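Local atomic coordinates of bacterial leucyl aminopeptidase (Legionella pneumophila, PDB entry 6ESL), a protein that is a secreted, zinc-dependent aminopeptidase of the M28 peptidase family, which probably trims amino-terminal residues such as leucine from peptides during nutrient acquisition. Residues T59-I62 with L63-V67; S327-G330 with Y331-D335. One frame throughout, in Å; residues are numbered along the deposited sequence.

Contact 1: T59-I62 with L63-V67. Unlike the reference sequence in segment 63-67: Lys66 (reference Gln).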
ATOM      1  N   THR B  59       4.205  -3.718 -33.417  1.00 40.16           N
ATOM      2  CA  THR B  59       5.424  -2.898 -33.464  1.00 41.50           C
ATOM      3  C   THR B  59       5.541  -2.025 -32.243  1.00 40.45           C
ATOM      4  O   THR B  59       6.655  -1.979 -31.606  1.00 39.31           O
ATOM      5  CB  THR B  59       5.520  -2.140 -34.766  1.00 42.53           C
ATOM      6  OG1 THR B  59       5.645  -3.083 -35.824  1.00 43.59           O
ATOM      7  CG2 THR B  59       6.727  -1.243 -34.800  1.00 43.69           C
ATOM      8  N   LEU B  60       4.404  -1.434 -31.810  1.00 39.08           N
ATOM      9  CA  LEU B  60       4.416  -0.610 -30.628  1.00 38.97           C
ATOM     10  C   LEU B  60       4.561  -1.412 -29.347  1.00 37.81           C
ATOM     11  O   LEU B  60       5.033  -0.906 -28.374  1.00 36.59           O
ATOM     12  CB  LEU B  60       3.183   0.316 -30.530  1.00 40.17           C
ATOM     13  CG  LEU B  60       3.053   1.254 -31.770  1.00 43.78           C
ATOM     14  CD1 LEU B  60       1.897   2.244 -31.578  1.00 45.44           C
ATOM     15  CD2 LEU B  60       4.334   2.053 -32.029  1.00 45.27           C
ATOM     16  N   THR B  61       4.083  -2.644 -29.331  1.00 37.48           N
ATOM     17  CA  THR B  61       4.307  -3.539 -28.192  1.00 36.37           C
ATOM     18  C   THR B  61       5.813  -3.826 -28.018  1.00 36.47           C
ATOM     19  O   THR B  61       6.310  -3.761 -26.880  1.00 37.30           O
ATOM     20  CB  THR B  61       3.537  -4.870 -28.346  1.00 37.36           C
ATOM     21  OG1 THR B  61       2.136  -4.576 -28.369  1.00 38.28           O
ATOM     22  CG2 THR B  61       3.812  -5.827 -27.139  1.00 36.36           C
ATOM     23  N   ILE B  62       6.461  -4.143 -29.079  1.00 36.85           N
ATOM     24  CA  ILE B  62       7.890  -4.421 -29.101  1.00 39.06           C
ATOM     25  C   ILE B  62       8.639  -3.180 -28.638  1.00 38.89           C
ATOM     26  O   ILE B  62       9.459  -3.262 -27.743  1.00 38.39           O
ATOM     27  CB  ILE B  62       8.437  -4.894 -30.460  1.00 40.32           C
ATOM     28  CG1 ILE B  62       7.775  -6.215 -30.954  1.00 41.33           C
ATOM     29  CG2 ILE B  62       9.945  -5.120 -30.408  1.00 41.04           C
ATOM     30  CD1 ILE B  62       7.667  -7.272 -29.876  1.00 41.50           C
ATOM     31  N   LEU B  63       8.301  -2.035 -29.217  1.00 38.07           N
ATOM     32  CA  LEU B  63       8.888  -0.798 -28.786  1.00 37.82           C
ATOM     33  C   LEU B  63       8.713  -0.575 -27.301  1.00 36.62           C
ATOM     34  O   LEU B  63       9.703  -0.250 -26.654  1.00 35.50           O
ATOM     35  CB  LEU B  63       8.422   0.416 -29.588  1.00 37.54           C
ATOM     36  CG  LEU B  63       9.031   1.761 -29.200  1.00 37.83           C
ATOM     37  CD1 LEU B  63      10.504   1.783 -29.584  1.00 38.89           C
ATOM     38  CD2 LEU B  63       8.269   2.933 -29.902  1.00 38.53           C
ATOM     39  N   ALA B  64       7.507  -0.751 -26.769  1.00 36.10           N
ATOM     40  CA  ALA B  64       7.223  -0.471 -25.417  1.00 36.29           C
ATOM     41  C   ALA B  64       8.075  -1.400 -24.509  1.00 37.56           C
ATOM     42  O   ALA B  64       8.462  -0.987 -23.383  1.00 36.95           O
ATOM     43  CB  ALA B  64       5.730  -0.688 -25.048  1.00 35.82           C
ATOM     44  N   ASP B  65       8.235  -2.653 -24.931  1.00 39.00           N
ATOM     45  CA  ASP B  65       8.997  -3.665 -24.154  1.00 39.47           C
ATOM     46  C   ASP B  65      10.434  -3.140 -24.004  1.00 40.93           C
ATOM     47  O   ASP B  65      10.899  -3.040 -22.866  1.00 39.12           O
ATOM     48  CB  ASP B  65       9.069  -5.008 -24.879  1.00 40.26           C
ATOM     49  CG  ASP B  65       7.674  -5.796 -24.902  1.00 39.47           C
ATOM     50  OD1 ASP B  65       6.761  -5.518 -24.051  1.00 37.07           O
ATOM     51  OD2 ASP B  65       7.553  -6.703 -25.776  1.00 40.02           O
ATOM     52  N   LYS B  66      11.015  -2.665 -25.106  1.00 41.74           N
ATOM     53  CA  LYS B  66      12.371  -2.149 -25.084  1.00 46.72           C
ATOM     54  C   LYS B  66      12.537  -0.845 -24.341  1.00 44.96           C
ATOM     55  O   LYS B  66      13.468  -0.705 -23.635  1.00 45.12           O
ATOM     56  CB  LYS B  66      12.971  -2.016 -26.481  1.00 51.29           C
ATOM     57  CG  LYS B  66      13.074  -3.333 -27.246  1.00 56.96           C
ATOM     58  CD  LYS B  66      14.018  -4.403 -26.642  1.00 60.89           C
ATOM     59  CE  LYS B  66      14.096  -5.653 -27.537  1.00 66.31           C
ATOM     60  NZ  LYS B  66      14.984  -6.724 -26.974  1.00 70.51           N
ATOM     61  N   VAL B  67      11.656   0.117 -24.531  1.00 43.00           N
ATOM     62  CA  VAL B  67      11.761   1.420 -23.907  1.00 41.75           C
ATOM     63  C   VAL B  67      11.550   1.328 -22.403  1.00 39.97           C
ATOM     64  O   VAL B  67      12.142   2.112 -21.662  1.00 39.87           O
ATOM     65  CB  VAL B  67      10.825   2.450 -24.578  1.00 40.56           C
ATOM     66  CG1 VAL B  67      10.681   3.723 -23.688  1.00 40.19           C
ATOM     67  CG2 VAL B  67      11.282   2.726 -26.000  1.00 41.46           C
TER

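Contact 2: S327-G330 with Y331-D335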
ATOM      1  N   SER B 327      -3.358  -1.947   9.138  1.00 21.45           N
ATOM      2  CA  SER B 327      -4.526  -1.285   9.736  1.00 22.18           C
ATOM      3  C   SER B 327      -4.580   0.228   9.453  1.00 22.69           C
ATOM      4  O   SER B 327      -3.575   0.827   9.069  1.00 23.36           O
ATOM      5  CB  SER B 327      -4.569  -1.537  11.244  1.00 22.75           C
ATOM      6  OG  SER B 327      -5.689  -0.905  11.836  1.00 22.71           O
ATOM      7  N   ARG B 328      -5.755   0.787   9.649  1.00 24.94           N
ATOM      8  CA  ARG B 328      -6.031   2.190   9.418  1.00 26.05           C
ATOM      9  C   ARG B 328      -6.463   2.838  10.705  1.00 24.20           C
ATOM     10  O   ARG B 328      -7.131   2.237  11.465  1.00 24.66           O
ATOM     11  CB  ARG B 328      -7.145   2.331   8.396  1.00 30.12           C
ATOM     12  CG  ARG B 328      -6.770   1.858   7.016  1.00 36.83           C
ATOM     13  CD  ARG B 328      -7.831   2.240   6.007  1.00 42.59           C
ATOM     14  NE  ARG B 328      -8.607   1.107   5.607  1.00 50.84           N
ATOM     15  CZ  ARG B 328      -9.729   1.144   4.899  1.00 61.50           C
ATOM     16  NH1 ARG B 328     -10.333   0.005   4.599  1.00 61.45           N
ATOM     17  NH2 ARG B 328     -10.274   2.280   4.514  1.00 58.03           N
ATOM     18  N   CYS B 329      -6.066   4.079  10.937  1.00 24.12           N
ATOM     19  CA  CYS B 329      -6.418   4.725  12.179  1.00 24.94           C
ATOM     20  C   CYS B 329      -7.111   6.088  12.034  1.00 25.30           C
ATOM     21  O   CYS B 329      -7.478   6.680  12.988  1.00 28.79           O
ATOM     22  CB  CYS B 329      -5.182   4.814  13.048  1.00 27.55           C
ATOM     23  SG  CYS B 329      -4.008   5.965  12.341  1.00 29.20           S
ATOM     24  N   GLY B 330      -7.318   6.539  10.826  1.00 24.72           N
ATOM     25  CA  GLY B 330      -8.251   7.604  10.579  1.00 24.87           C
ATOM     26  C   GLY B 330      -7.610   8.967  10.536  1.00 25.06           C
ATOM     27  O   GLY B 330      -6.442   9.105  10.779  1.00 22.74           O
ATOM     28  N   TYR B 331      -8.415   9.966  10.204  1.00 23.81           N
ATOM     29  CA  TYR B 331      -7.953  11.321  10.032  1.00 23.33           C
ATOM     30  C   TYR B 331      -7.329  11.865  11.312  1.00 22.56           C
ATOM     31  O   TYR B 331      -7.845  11.670  12.349  1.00 22.91           O
ATOM     32  CB  TYR B 331      -9.118  12.208   9.627  1.00 24.64           C
ATOM     33  CG  TYR B 331      -8.781  13.644   9.408  1.00 23.77           C
ATOM     34  CD1 TYR B 331      -8.107  14.051   8.299  1.00 24.52           C
ATOM     35  CD2 TYR B 331      -9.159  14.585  10.311  1.00 24.76           C
ATOM     36  CE1 TYR B 331      -7.804  15.372   8.095  1.00 25.48           C
ATOM     37  CE2 TYR B 331      -8.867  15.897  10.117  1.00 26.12           C
ATOM     38  CZ  TYR B 331      -8.197  16.285   9.009  1.00 25.51           C
ATOM     39  OH  TYR B 331      -7.921  17.585   8.836  1.00 25.89           O
ATOM     40  N   GLY B 332      -6.216  12.542  11.186  1.00 24.70           N
ATOM     41  CA  GLY B 332      -5.558  13.157  12.316  1.00 24.91           C
ATOM     42  C   GLY B 332      -4.997  12.162  13.312  1.00 25.94           C
ATOM     43  O   GLY B 332      -5.004  12.375  14.479  1.00 27.02           O
ATOM     44  N   CYS B 333      -4.550  11.017  12.809  1.00 25.53           N
ATOM     45  CA  CYS B 333      -4.206   9.900  13.682  1.00 26.33           C
ATOM     46  C   CYS B 333      -2.996  10.240  14.544  1.00 24.26           C
ATOM     47  O   CYS B 333      -3.062  10.219  15.774  1.00 22.44           O
ATOM     48  CB  CYS B 333      -3.928   8.640  12.859  1.00 26.85           C
ATOM     49  SG  CYS B 333      -3.504   7.184  13.842  1.00 31.55           S
ATOM     50  N   SER B 334      -1.895  10.557  13.877  1.00 22.22           N
ATOM     51  CA  SER B 334      -0.671  10.968  14.521  1.00 21.90           C
ATOM     52  C   SER B 334       0.162  11.836  13.607  1.00 22.39           C
ATOM     53  O   SER B 334      -0.249  12.189  12.522  1.00 22.72           O
ATOM     54  CB  SER B 334       0.142   9.755  14.961  1.00 21.30           C
ATOM     55  OG  SER B 334       1.035  10.048  15.982  1.00 20.42           O
ATOM     56  N   ASP B 335       1.356  12.174  14.072  1.00 22.10           N
ATOM     57  CA  ASP B 335       2.161  13.227  13.451  1.00 22.10           C
ATOM     58  C   ASP B 335       2.647  12.961  12.017  1.00 22.85           C
ATOM     59  O   ASP B 335       2.918  13.899  11.286  1.00 23.07           O
ATOM     60  CB  ASP B 335       3.353  13.653  14.381  1.00 21.67           C
ATOM     61  CG  ASP B 335       2.869  14.113  15.680  1.00 21.45           C
ATOM     62  OD1 ASP B 335       2.191  15.173  15.689  1.00 22.34           O
ATOM     63  OD2 ASP B 335       3.261  13.430  16.711  1.00 20.97           O
TER
HETATM   64  O   HOH W   1      -4.186  10.507  10.078  1.00 36.33           O

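Contact 1: T59-I62 with L63-V67
Thr61 and Asp65 stand one helical turn apart on the alpha helix 57-67, their side chains side by side and pointing the same way. The contact is loose: the methyl CG2 of Thr61 lies 4.1 Å from OD2 of Asp65. It faces that carboxylate because CG2 is anti to the backbone N (chi1 of OG1 -63°), leaving OG1 beside the N. The methyl of a beta-branched residue suits a buried position, and Thr61 packs on Phe72 and on Glu257, a zinc ligand of the second subunit, so this helix face lies against the partner's metal site. In Asp65, CG sits anti to the carbonyl carbon (chi1 -72°), which folds the carboxylate back over the previous turn, with CG 3.1 Å from Thr61 O. Ile62 reaches the carboxylate obliquely, with CD1 of its longer branch 4.1 Å from Asp65 OD2. Two hydrocarbon ends thus border this group, whose strongest polar partner is His362 of the second subunit, bonded through ND1 to Asp65 OD2. A short carboxylate suits this place: it reaches that histidine while lying against its own helix.

Four i to i+4 backbone bonds join 59-62 to 63-67, the straightest running from Leu63 N to Thr59 O (169°). Leu63 and Ala64 both pack on Leu30 of helix 28-31, and the small methyl of Ala64 probably lets the helix lie close to that neighbour. Lys66, which differs from the reference sequence, bends at chi2 and sends its amine away from the preceding turn, while its CG remains 3.6 Å from Ile62 O.

Contact 2: S327-G330 with Y331-D335
A short disulfide loop, tightened by a type II beta turn from Gly330 to Cys333, forms this contact in the M28 peptidase domain. Cys329 SG and Cys333 SG are joined at 2.0 Å with chi3 -126°, well beyond the usual right angle. The sulfurs reach each other from different settings: SG of Cys329 sits between its backbone N and carbonyl carbon (chi1 69°), while that of Cys333 is anti to its N. On one face of the loop, water 1 bridges the turn, donating to Gly330 O at 2.7 Å and accepting from Cys333 N at 2.8 Å. CB of Cys333 also lies against Gly330 O, 3.3 Å away. Gly330, with phi 95°, has a backbone shape that a side chain would obstruct, and Gly332 takes the positive phi usual at the third position of a type II turn. Asp302 receives the N-H groups of Cys329 and Gly330, while the ring of Tyr331 meets Phe47 of the second subunit. Ser334 OG hydrogen-bonds OD2 of the zinc ligand Asp284. The loop leaves strand 324-327 and leads to helix 336-340, and both cysteines pack on Phe348 of strand 346-350.

Overall arrangement
Contact 1 lies toward the periphery, about 36 Å from the chain centre, on a helix that packs beside helix 28-31; contact 2 is buried, about 13 Å from that centre, near the zinc site. Their centres are 43 Å apart and they share no helix or strand. Regular backbone hydrogen bonding shapes 59-67, with mixed apolar and charged side chains on its faces. In 328-335, beyond the end of the strand, a covalent bridge, a water and glycines set the chain's path instead. Both reach the second subunit, contact 1 through a carboxylate and the side chains of Thr61 and Ile62, contact 2 through the ring and backbone of Tyr331.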